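Local coordinates for ABC transporter, substrate binding protein (Aeropyrum pernix, PDB 3EAF) that probably captures a small solute outside the cell and delivers it to a membrane-embedded ABC transporter for uptake, at residues Y177-E189 with C205-A218. Residues are numbered along the deposited sequence; the frame is centred on the assembly and turned at random.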
# COMPACT_ATOMS: atom_id res chain seq x y z
N TYR A 177 -15.40 -14.34 -6.61
CA TYR A 177 -14.83 -15.66 -6.34
C TYR A 177 -13.99 -15.59 -5.07
O TYR A 177 -13.12 -14.73 -4.93
CB TYR A 177 -14.02 -16.16 -7.56
CG TYR A 177 -14.88 -16.21 -8.81
CD1 TYR A 177 -15.56 -17.37 -9.17
CD2 TYR A 177 -15.07 -15.06 -9.58
CE1 TYR A 177 -16.38 -17.40 -10.30
CE2 TYR A 177 -15.89 -15.08 -10.70
CZ TYR A 177 -16.54 -16.25 -11.05
OH TYR A 177 -17.35 -16.27 -12.17
N ASP A 178 -14.27 -16.51 -4.15
CA ASP A 178 -13.74 -16.46 -2.79
C ASP A 178 -12.36 -17.12 -2.70
O ASP A 178 -12.24 -18.31 -2.40
CB ASP A 178 -14.73 -17.12 -1.81
CG ASP A 178 -14.52 -16.70 -0.37
OD1 ASP A 178 -13.42 -16.20 -0.02
OD2 ASP A 178 -15.46 -16.86 0.44
N LEU A 179 -11.32 -16.33 -2.97
CA LEU A 179 -9.95 -16.80 -2.85
C LEU A 179 -9.41 -16.43 -1.47
O LEU A 179 -9.29 -15.24 -1.17
CB LEU A 179 -9.06 -16.22 -3.96
CG LEU A 179 -7.59 -16.64 -3.93
CD1 LEU A 179 -7.41 -18.07 -4.42
CD2 LEU A 179 -6.76 -15.67 -4.77
N PRO A 180 -9.11 -17.43 -0.63
CA PRO A 180 -8.63 -17.15 0.72
C PRO A 180 -7.30 -16.38 0.72
O PRO A 180 -6.47 -16.57 -0.18
CB PRO A 180 -8.43 -18.54 1.32
CG PRO A 180 -9.35 -19.43 0.52
CD PRO A 180 -9.21 -18.88 -0.87
N LEU A 181 -7.12 -15.52 1.71
CA LEU A 181 -5.83 -14.84 1.92
C LEU A 181 -4.70 -15.86 2.10
O LEU A 181 -3.57 -15.64 1.65
CB LEU A 181 -5.90 -13.90 3.13
CG LEU A 181 -4.69 -13.03 3.47
CD1 LEU A 181 -4.54 -11.86 2.49
CD2 LEU A 181 -4.79 -12.52 4.91
N ARG A 182 -5.01 -16.98 2.75
CA ARG A 182 -4.05 -18.06 2.98
C ARG A 182 -4.27 -19.21 1.99
O ARG A 182 -4.08 -20.38 2.33
CB ARG A 182 -4.17 -18.58 4.41
CG ARG A 182 -3.93 -17.56 5.51
CD ARG A 182 -4.58 -18.03 6.81
NE ARG A 182 -4.53 -17.02 7.87
CZ ARG A 182 -5.41 -16.04 8.03
NH1 ARG A 182 -6.44 -15.90 7.19
NH2 ARG A 182 -5.27 -15.18 9.02
N ALA A 183 -4.66 -18.86 0.77
CA ALA A 183 -4.97 -19.83 -0.28
C ALA A 183 -3.89 -20.90 -0.48
O ALA A 183 -2.71 -20.59 -0.55
CB ALA A 183 -5.22 -19.11 -1.60
N THR A 184 -4.33 -22.15 -0.57
CA THR A 184 -3.47 -23.24 -1.03
C THR A 184 -3.47 -23.26 -2.56
O THR A 184 -4.27 -22.56 -3.19
CB THR A 184 -3.98 -24.60 -0.52
OG1 THR A 184 -5.28 -24.86 -1.07
CG2 THR A 184 -4.07 -24.63 1.01
N GLU A 185 -2.59 -24.06 -3.14
CA GLU A 185 -2.59 -24.31 -4.58
C GLU A 185 -3.96 -24.84 -5.06
O GLU A 185 -4.47 -24.42 -6.11
CB GLU A 185 -1.48 -25.30 -4.93
CG GLU A 185 -1.29 -25.56 -6.42
CD GLU A 185 -0.24 -26.61 -6.70
OE1 GLU A 185 -0.37 -27.74 -6.19
OE2 GLU A 185 0.72 -26.29 -7.44
N ALA A 186 -4.54 -25.74 -4.27
CA ALA A 186 -5.85 -26.31 -4.56
C ALA A 186 -6.96 -25.26 -4.56
O ALA A 186 -7.85 -25.30 -5.42
CB ALA A 186 -6.19 -27.43 -3.59
N ASP A 187 -6.91 -24.34 -3.59
CA ASP A 187 -7.85 -23.21 -3.53
C ASP A 187 -7.78 -22.37 -4.79
O ASP A 187 -8.81 -21.99 -5.35
CB ASP A 187 -7.56 -22.30 -2.33
CG ASP A 187 -7.84 -22.95 -0.99
OD1 ASP A 187 -8.74 -23.83 -0.89
OD2 ASP A 187 -7.16 -22.57 -0.03
N ALA A 188 -6.54 -22.07 -5.21
CA ALA A 188 -6.27 -21.29 -6.41
C ALA A 188 -6.78 -21.96 -7.69
O ALA A 188 -7.35 -21.30 -8.55
CB ALA A 188 -4.78 -20.99 -6.53
N GLU A 189 -6.54 -23.27 -7.80
CA GLU A 189 -7.01 -24.04 -8.95
C GLU A 189 -8.54 -24.17 -8.98
O GLU A 189 -9.15 -24.06 -10.04
CB GLU A 189 -6.34 -25.40 -9.03
CG GLU A 189 -4.86 -25.33 -9.42
CD GLU A 189 -4.21 -26.69 -9.60
OE1 GLU A 189 -4.94 -27.71 -9.68
OE2 GLU A 189 -2.96 -26.75 -9.66
N CYS A 205 -7.54 -9.47 -8.63
CA CYS A 205 -7.27 -10.15 -7.36
C CYS A 205 -6.93 -9.16 -6.25
O CYS A 205 -6.04 -8.33 -6.40
CB CYS A 205 -6.19 -11.21 -7.51
SG CYS A 205 -6.01 -12.23 -6.02
N GLY A 206 -7.64 -9.27 -5.12
CA GLY A 206 -7.49 -8.32 -4.02
C GLY A 206 -6.63 -8.75 -2.85
O GLY A 206 -6.58 -8.06 -1.84
N ASN A 207 -5.92 -9.87 -3.00
CA ASN A 207 -5.09 -10.44 -1.92
C ASN A 207 -3.59 -10.11 -2.09
O ASN A 207 -3.20 -9.44 -3.05
CB ASN A 207 -5.27 -11.96 -1.85
CG ASN A 207 -6.69 -12.39 -1.52
OD1 ASN A 207 -7.56 -11.57 -1.21
ND2 ASN A 207 -6.93 -13.70 -1.59
N THR A 208 -2.77 -10.60 -1.16
CA THR A 208 -1.32 -10.40 -1.23
C THR A 208 -0.68 -11.33 -2.26
O THR A 208 -1.33 -12.25 -2.77
CB THR A 208 -0.63 -10.59 0.15
OG1 THR A 208 -0.68 -11.97 0.54
CG2 THR A 208 -1.30 -9.74 1.23
N ILE A 209 0.61 -11.10 -2.54
CA ILE A 209 1.34 -11.78 -3.61
C ILE A 209 1.27 -13.31 -3.58
O ILE A 209 1.31 -13.94 -4.64
CB ILE A 209 2.83 -11.29 -3.70
CG1 ILE A 209 3.50 -11.80 -4.98
CG2 ILE A 209 3.62 -11.64 -2.43
CD1 ILE A 209 4.84 -11.13 -5.31
N SER A 210 1.16 -13.91 -2.40
CA SER A 210 1.14 -15.37 -2.26
C SER A 210 -0.04 -16.00 -2.99
O SER A 210 0.15 -16.88 -3.83
CB SER A 210 1.15 -15.79 -0.79
OG SER A 210 2.35 -15.37 -0.17
N SER A 211 -1.25 -15.57 -2.68
CA SER A 211 -2.42 -16.12 -3.35
C SER A 211 -2.62 -15.58 -4.77
O SER A 211 -3.06 -16.32 -5.64
CB SER A 211 -3.69 -15.94 -2.50
OG SER A 211 -3.93 -14.58 -2.22
N CYS A 212 -2.28 -14.31 -4.99
CA CYS A 212 -2.33 -13.73 -6.35
C CYS A 212 -1.49 -14.54 -7.33
O CYS A 212 -1.93 -14.84 -8.44
CB CYS A 212 -1.85 -12.28 -6.36
SG CYS A 212 -3.01 -11.08 -5.70
N SER A 213 -0.27 -14.87 -6.92
CA SER A 213 0.65 -15.63 -7.77
C SER A 213 0.18 -17.07 -8.00
O SER A 213 0.25 -17.58 -9.13
CB SER A 213 2.06 -15.61 -7.19
OG SER A 213 2.51 -14.27 -7.08
N LEU A 214 -0.29 -17.72 -6.95
CA LEU A 214 -0.88 -19.06 -7.06
C LEU A 214 -2.04 -19.08 -8.06
O LEU A 214 -2.18 -20.02 -8.84
CB LEU A 214 -1.35 -19.56 -5.69
CG LEU A 214 -0.31 -20.08 -4.70
CD1 LEU A 214 -1.00 -20.42 -3.40
CD2 LEU A 214 0.43 -21.30 -5.23
N LEU A 215 -2.86 -18.03 -8.02
CA LEU A 215 -4.00 -17.88 -8.92
C LEU A 215 -3.56 -17.67 -10.36
O LEU A 215 -4.08 -18.32 -11.26
CB LEU A 215 -4.90 -16.71 -8.47
CG LEU A 215 -6.18 -16.46 -9.28
CD1 LEU A 215 -7.20 -17.57 -9.06
CD2 LEU A 215 -6.79 -15.09 -8.94
N GLY A 216 -2.62 -16.75 -10.58
CA GLY A 216 -2.06 -16.54 -11.92
C GLY A 216 -1.48 -17.81 -12.50
O GLY A 216 -1.69 -18.13 -13.67
N ARG A 217 -0.74 -18.55 -11.67
CA ARG A 217 -0.15 -19.83 -12.08
C ARG A 217 -1.23 -20.86 -12.41
O ARG A 217 -1.14 -21.57 -13.41
CB ARG A 217 0.81 -20.37 -11.00
CG ARG A 217 1.53 -21.65 -11.38
CD ARG A 217 2.52 -22.12 -10.30
NE ARG A 217 3.78 -21.39 -10.31
CZ ARG A 217 4.81 -21.65 -11.12
NH1 ARG A 217 4.74 -22.63 -12.01
NH2 ARG A 217 5.92 -20.93 -11.04
N ALA A 218 -2.25 -20.93 -11.56
CA ALA A 218 -3.39 -21.84 -11.76
C ALA A 218 -4.20 -21.52 -13.02
O ALA A 218 -4.57 -22.42 -13.77
CB ALA A 218 -4.29 -21.84 -10.54
O HOH W 1 -2.58 -13.83 -0.04
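Ala188 and Ala218 illustrate how small residues let two helices close on one another: the Ala188 methyl settles over the backbone of helix 209-218, its CB 3.6 Å from Leu214 O and 3.8 Å from Leu214 CB. In return, Ala218 CB fits between Ala188 O and Glu189 CG, 3.7 Å from the latter. The short helical segments cross at -56°, and their axes come within 8.4 Å. Leu214 is the larger bump: its CD1 lies against Ala183 O and the Thr184-Glu185 peptide, at the start of helix 185-189, where Thr184 and Asp187 form a capping box. Ser211, one turn before Leu214 on its helix, meets the Ala183 methyl with its CB (3.6 Å). Both helices follow strands of a parallel run in one lobe of a periplasmic-binding-protein fold, 171-178 at the sheet edge and 202-205 two places inward, and the loops leaving these strands meet here. Leu179, its CG anti to the backbone N (chi1 180°), sends CD2 into a hollow lined by Cys205 SG, Ser211 CB and Leu215 CD2. Beside it Asn207 ND2 donates to Leu179 O (2.8 Å, 161°), lying above the carbonyl plane, and also to Ser211 OG; both acceptors lie close to the amide plane, while Asn207 OD1 is held by Asp149 N and Ser155. At the far end, where Leu181 CD1 rests against Thr208 CG2, a water bridges Leu181 O, Thr208 OG1 and Ser211 OG, each at 2.7 Å, and Asp19 also bonds to the Thr208 hydroxyl.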